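Local coordinates for stage II sporulation E family protein (Thermanaerovibrio acidaminovorans, PDB 3RNR), which probably acts as a metal-dependent protein phosphatase of the PP2C family, built as an alpha-beta-alpha sandwich, at the interface of chains A and B. Sequence-based numbering; all coordinates share one arbitrary frame. Chains: chain A/B, Stage II sporulation E family protein.

Contact 1: the interface of chains A and B. Residues chain A 178-180, 186; chain B 176, 178, 180, 186.
A:Met178 and B:Met178, both selenomethionine, face each other in register at the centre of an antiparallel strand pair, strand 175-180 of chain A against strand 176-181 of chain B. Backbone hydrogen bonds carry the pairing. A:Met178 N gives its hydrogen to B:Met178 O at 2.9 Å, and B:Met178 N returns the bond to A:Met178 O, also at 2.9 Å; a residue bonded reciprocally to its own copy places the two-fold axis between these two positions. One register step away, A:Leu180 N donates to B:Ile176 O at 3.0 Å, and B:Ile176 N to A:Leu180 O at 2.7 Å, the latter less straight (138° at H).

The apolar contacts are less symmetric than the backbone. The two selenomethionine chains lie side by side and point the same way, yet they leave their backbones differently: CG of A:Met178 sits between N and the carbonyl carbon (chi1 55°), whereas CG of B:Met178 lies anti to the carbonyl carbon (chi1 -42°). With a further bend at the end of its chain, B:Met178 brings its methyl CE to the A:Leu180 methyl CD2 at 3.6 Å; the closeness of the same CE to the A:Met178 side chain is doubtful. A:Ala186 and B:Ala186, at the helix starts, approach one another too, but both are poorly ordered and their contact is doubtful. The site joins the two sheets edge to edge across what may be a biological dimer.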
loop_
_atom_site.group_PDB
_atom_site.type_symbol
_atom_site.label_atom_id
_atom_site.label_comp_id
_atom_site.label_asym_id
_atom_site.label_seq_id
_atom_site.Cartn_x
_atom_site.Cartn_y
_atom_site.Cartn_z
HETATM N N MSE A 178 7.107 -2.748 -3.767
HETATM C CA MSE A 178 6.840 -3.783 -4.757
HETATM C C MSE A 178 5.973 -4.884 -4.209
HETATM O O MSE A 178 6.025 -5.207 -3.025
HETATM C CB MSE A 178 8.141 -4.366 -5.323
HETATM C CG MSE A 178 9.117 -4.897 -4.308
HETATM SE SE MSE A 178 10.901 -5.157 -5.136
HETATM C CE MSE A 178 10.355 -6.131 -6.724
ATOM N N ALA A 179 5.147 -5.429 -5.089
ATOM C CA ALA A 179 4.329 -6.586 -4.778
ATOM C C ALA A 179 4.823 -7.706 -5.676
ATOM O O ALA A 179 4.876 -7.549 -6.905
ATOM C CB ALA A 179 2.862 -6.275 -5.067
ATOM N N LEU A 180 5.192 -8.829 -5.075
ATOM C CA LEU A 180 5.755 -9.930 -5.836
ATOM C C LEU A 180 5.541 -11.252 -5.072
ATOM O O LEU A 180 5.170 -11.220 -3.904
ATOM C CB LEU A 180 7.227 -9.639 -6.149
ATOM C CG LEU A 180 8.276 -9.651 -5.047
ATOM C CD1 LEU A 180 8.639 -11.094 -4.789
ATOM C CD2 LEU A 180 9.508 -8.880 -5.481
ATOM N N ALA A 186 13.588 -11.473 -6.573
ATOM C CA ALA A 186 13.579 -10.033 -6.404
ATOM C C ALA A 186 14.953 -9.408 -6.700
ATOM O O ALA A 186 15.075 -8.190 -6.824
ATOM C CB ALA A 186 13.053 -9.661 -5.027
ATOM N N ILE B 176 3.462 -10.924 -1.812
ATOM C CA ILE B 176 4.141 -10.273 -0.702
ATOM C C ILE B 176 4.327 -8.788 -1.034
ATOM O O ILE B 176 4.648 -8.457 -2.160
ATOM C CB ILE B 176 5.508 -10.910 -0.482
ATOM C CG1 ILE B 176 5.337 -12.420 -0.270
ATOM C CG2 ILE B 176 6.220 -10.248 0.695
ATOM C CD1 ILE B 176 6.641 -13.199 -0.335
HETATM N N MSE B 178 6.522 -5.367 -0.206
HETATM C CA MSE B 178 7.766 -4.983 0.457
HETATM C C MSE B 178 8.146 -3.567 0.086
HETATM O O MSE B 178 8.066 -3.185 -1.081
HETATM C CB MSE B 178 8.937 -5.877 0.013
HETATM C CG MSE B 178 8.652 -7.350 -0.100
HETATM SE SE MSE B 178 10.228 -8.238 -0.888
HETATM C CE MSE B 178 10.415 -7.165 -2.489
ATOM N N LEU B 180 11.527 -1.418 0.149
ATOM C CA LEU B 180 12.971 -1.536 0.308
ATOM C C LEU B 180 13.676 -0.302 -0.257
ATOM O O LEU B 180 13.055 0.576 -0.836
ATOM C CB LEU B 180 13.496 -2.750 -0.463
ATOM C CG LEU B 180 12.646 -4.016 -0.518
ATOM C CD1 LEU B 180 13.169 -4.951 -1.597
ATOM C CD2 LEU B 180 12.658 -4.703 0.842
ATOM N N ALA B 186 16.793 -7.342 -3.036
ATOM C CA ALA B 186 15.402 -7.763 -3.098
ATOM C C ALA B 186 15.155 -9.270 -2.906
ATOM O O ALA B 186 14.472 -9.670 -1.968
ATOM C CB ALA B 186 14.742 -7.229 -4.355
#

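Contact 2: the interface of chains A and B. Residues chain A 171-172; chain B 8-9, 81-82.
A:His172 hydrogen-bonds through its ring NE2 to the backbone carbonyl O of B:Gly8, at 2.6 Å and nearly straight (163° at H). In this PP2C-family fold the contact is made by loops: B:Gly8 and B:Asp9 form the turn between strands 2-7 and 10-18, and B:Leu81 and B:Arg82 belong to the turn after strand 72-80. The acceptor lies 6° out of the imidazole plane and the N-H arrives in the carbonyl plane, so ring and peptide orientation are both well suited to the bond, in which NE2 acts as the donor.

Next to it A:Leu171 reaches between the two turns and splits its methyls. The A:Leu171 and B:Asp9 side chains cross obliquely, with A:Leu171 CD1 3.5 Å from the carboxylate carbon B:Asp9 CG. A:Leu171 CD2 is directed to the backbone of the other turn, 4.0 Å from B:Arg82 CA. A:Leu171 CB meets B:Leu81 CB at 4.1 Å.

Behind this first shell, B:Arg82 forms a salt bridge within chain B, its NH2 2.7 Å from the B:Asp9 carboxylate oxygen OD2. The arginine chain, extended at first, bends at chi3 (-53°) to bring the guanidinium back to the aspartate. That bridge ties the two turns together and probably steadies the carboxylate against which A:Leu171 rests.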
loop_
_atom_site.group_PDB
_atom_site.type_symbol
_atom_site.label_atom_id
_atom_site.label_comp_id
_atom_site.label_asym_id
_atom_site.label_seq_id
_atom_site.Cartn_x
_atom_site.Cartn_y
_atom_site.Cartn_z
ATOM N N LEU A 171 13.326 11.947 1.285
ATOM C CA LEU A 171 13.815 10.687 1.839
ATOM C C LEU A 171 13.342 9.493 1.018
ATOM O O LEU A 171 13.910 8.406 1.116
ATOM C CB LEU A 171 13.364 10.531 3.288
ATOM C CG LEU A 171 13.913 11.563 4.273
ATOM C CD1 LEU A 171 12.894 11.880 5.364
ATOM C CD2 LEU A 171 15.239 11.109 4.870
ATOM N N HIS A 172 12.309 9.706 0.206
ATOM C CA HIS A 172 11.775 8.667 -0.682
ATOM C C HIS A 172 12.790 8.286 -1.766
ATOM O O HIS A 172 12.564 7.355 -2.549
ATOM C CB HIS A 172 10.453 9.118 -1.309
ATOM C CG HIS A 172 9.438 9.573 -0.305
ATOM N ND1 HIS A 172 8.143 9.904 -0.646
ATOM C CD2 HIS A 172 9.530 9.754 1.036
ATOM C CE1 HIS A 172 7.482 10.267 0.439
ATOM N NE2 HIS A 172 8.301 10.184 1.474
ATOM N N GLY B 8 5.310 10.902 3.862
ATOM C CA GLY B 8 6.040 11.644 4.875
ATOM C C GLY B 8 7.479 11.164 4.966
ATOM O O GLY B 8 8.141 10.899 3.964
ATOM N N ASP B 9 7.966 11.038 6.186
ATOM C CA ASP B 9 9.318 10.563 6.428
ATOM C C ASP B 9 9.343 9.047 6.593
ATOM O O ASP B 9 10.358 8.485 7.003
ATOM C CB ASP B 9 9.920 11.246 7.657
ATOM C CG ASP B 9 10.195 12.724 7.428
ATOM O OD1 ASP B 9 10.340 13.127 6.249
ATOM O OD2 ASP B 9 10.273 13.477 8.427
ATOM N N LEU B 81 12.242 7.129 8.122
ATOM C CA LEU B 81 13.411 7.077 7.246
ATOM C C LEU B 81 14.472 8.107 7.633
ATOM O O LEU B 81 15.644 7.978 7.272
ATOM C CB LEU B 81 12.991 7.287 5.790
ATOM C CG LEU B 81 12.034 6.234 5.231
ATOM C CD1 LEU B 81 11.582 6.580 3.818
ATOM C CD2 LEU B 81 12.674 4.854 5.277
ATOM N N ARG B 82 14.053 9.152 8.332
ATOM C CA ARG B 82 15.007 10.169 8.750
ATOM C C ARG B 82 15.917 9.682 9.878
ATOM O O ARG B 82 17.139 9.816 9.798
ATOM C CB ARG B 82 14.288 11.448 9.173
ATOM C CG ARG B 82 15.245 12.583 9.519
ATOM C CD ARG B 82 14.511 13.811 10.019
ATOM N NE ARG B 82 13.472 14.235 9.085
ATOM C CZ ARG B 82 12.743 15.336 9.234
ATOM N NH1 ARG B 82 12.946 16.131 10.278
ATOM N NH2 ARG B 82 11.815 15.645 8.338
#

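Contact 3: the interface of chains A and B. Residues chain A 174-176; chain B 179-181, 210-211.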
loop_
_atom_site.group_PDB
_atom_site.type_symbol
_atom_site.label_atom_id
_atom_site.label_comp_id
_atom_site.label_asym_id
_atom_site.label_seq_id
_atom_site.Cartn_x
_atom_site.Cartn_y
_atom_site.Cartn_z
ATOM N N ASP A 174 15.588 6.610 -3.652
ATOM C CA ASP A 174 16.000 5.213 -3.617
ATOM C C ASP A 174 15.066 4.351 -2.757
ATOM O O ASP A 174 15.478 3.301 -2.275
ATOM C CB ASP A 174 17.443 5.081 -3.105
ATOM C CG ASP A 174 18.470 5.671 -4.062
ATOM O OD1 ASP A 174 18.970 6.784 -3.793
ATOM O OD2 ASP A 174 18.784 5.020 -5.081
ATOM N N ARG A 175 13.819 4.785 -2.570
ATOM C CA ARG A 175 12.815 3.930 -1.917
ATOM C C ARG A 175 11.984 3.243 -2.998
ATOM O O ARG A 175 11.697 3.831 -4.047
ATOM C CB ARG A 175 11.902 4.707 -0.951
ATOM C CG ARG A 175 12.629 5.442 0.201
ATOM C CD ARG A 175 13.380 4.483 1.131
ATOM N NE ARG A 175 12.569 3.327 1.546
ATOM C CZ ARG A 175 13.039 2.341 2.299
ATOM N NH1 ARG A 175 14.300 2.383 2.734
ATOM N NH2 ARG A 175 12.255 1.324 2.631
ATOM N N ILE A 176 11.619 1.990 -2.757
ATOM C CA ILE A 176 10.876 1.226 -3.747
ATOM C C ILE A 176 9.835 0.393 -3.028
ATOM O O ILE A 176 10.120 -0.192 -1.989
ATOM C CB ILE A 176 11.792 0.281 -4.530
ATOM C CG1 ILE A 176 13.006 1.041 -5.063
ATOM C CG2 ILE A 176 11.027 -0.384 -5.674
ATOM C CD1 ILE A 176 13.990 0.168 -5.809
ATOM N N ALA B 179 8.590 -2.811 1.082
ATOM C CA ALA B 179 9.182 -1.501 0.870
ATOM C C ALA B 179 10.674 -1.617 1.165
ATOM O O ALA B 179 11.041 -1.895 2.300
ATOM C CB ALA B 179 8.530 -0.495 1.809
ATOM N N LEU B 180 11.527 -1.418 0.149
ATOM C CA LEU B 180 12.971 -1.536 0.308
ATOM C C LEU B 180 13.676 -0.302 -0.257
ATOM O O LEU B 180 13.055 0.576 -0.836
ATOM C CB LEU B 180 13.496 -2.750 -0.463
ATOM C CG LEU B 180 12.646 -4.016 -0.518
ATOM C CD1 LEU B 180 13.169 -4.951 -1.597
ATOM C CD2 LEU B 180 12.658 -4.703 0.842
ATOM N N SER B 181 14.991 -0.267 -0.130
ATOM C CA SER B 181 15.764 0.768 -0.788
ATOM C C SER B 181 16.486 0.054 -1.914
ATOM O O SER B 181 16.732 -1.147 -1.821
ATOM C CB SER B 181 16.760 1.399 0.186
ATOM O OG SER B 181 17.804 0.495 0.463
ATOM N N ILE B 210 12.183 -2.644 4.936
ATOM C CA ILE B 210 13.608 -2.696 5.220
ATOM C C ILE B 210 14.169 -1.294 5.133
ATOM O O ILE B 210 13.937 -0.608 4.178
ATOM C CB ILE B 210 14.380 -3.529 4.228
ATOM C CG1 ILE B 210 13.780 -4.905 4.066
ATOM C CG2 ILE B 210 15.816 -3.638 4.628
ATOM C CD1 ILE B 210 13.816 -5.696 5.222
ATOM N N LEU B 211 14.894 -0.883 6.152
ATOM C CA LEU B 211 15.466 0.429 6.184
ATOM C C LEU B 211 16.538 0.596 5.099
ATOM O O LEU B 211 17.401 -0.230 5.002
ATOM C CB LEU B 211 16.050 0.681 7.546
ATOM C CG LEU B 211 16.695 2.029 7.747
ATOM C CD1 LEU B 211 15.824 3.100 7.330
ATOM C CD2 LEU B 211 17.090 2.230 9.129
HETATM O O HOH W 1 10.438 1.773 0.527
#
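A:Ile176 and B:Leu180 pair antiparallel through two main-chain bonds, A:Ile176 N to B:Leu180 O at 2.8 Å and B:Leu180 N to A:Ile176 O at 2.8 Å, with A:Arg175 opposite B:Ser181 in the next register.

The A:Arg175 side chain then reaches over the partner strand. Bends at chi2 (-62°) and chi3 (-48°) fold the chain back, so that the guanidinium lies across the B:Leu180 carbonyl, whose oxygen sits 3.4 Å above the plane of the A:Arg175 guanidinium, towards its rim. At the edge of the guanidinium, A:Arg175 NH2 donates to B:Ile210 O at 3.0 Å with the acceptor in the guanidinium plane, although the donor is tilted 27° from the carbonyl plane; NH1 adds a weak bond to the same oxygen. Water 1 bonds to A:Arg175 NE and NH2, 2.8 Å from each, and links them to the carbonyl oxygens of A:Ile176 and B:Leu180. These partners fix the rotation of the group, and the carbonyl oxygens around it would probably stabilise its positive charge through their dipoles.

In the fold, B:Ile210 ends strand 205-210, which runs beside strand 176-181 in chain B, so the arginine reaches past the paired edge strand to the strand behind it.

Contacts 1 and 3 lie along one pair of edge strands, 175-180 of chain A and 176-181 of chain B; their C-alpha centres are about 9 Å apart and they share B:Leu180. The A:Leu180/B:Ile176 pair of contact 1 is the symmetry twin of the A:Ile176/B:Leu180 pair of contact 3, so together they cover both sides of the axis. Contact 2, about 10 Å from contact 3 and 19 Å from contact 1, lies where the chain A loop just before the strand meets two chain B turns. The deposited assembly thus holds one intersubunit sheet clasped on both sides; the structure alone does not show a dimer in solution.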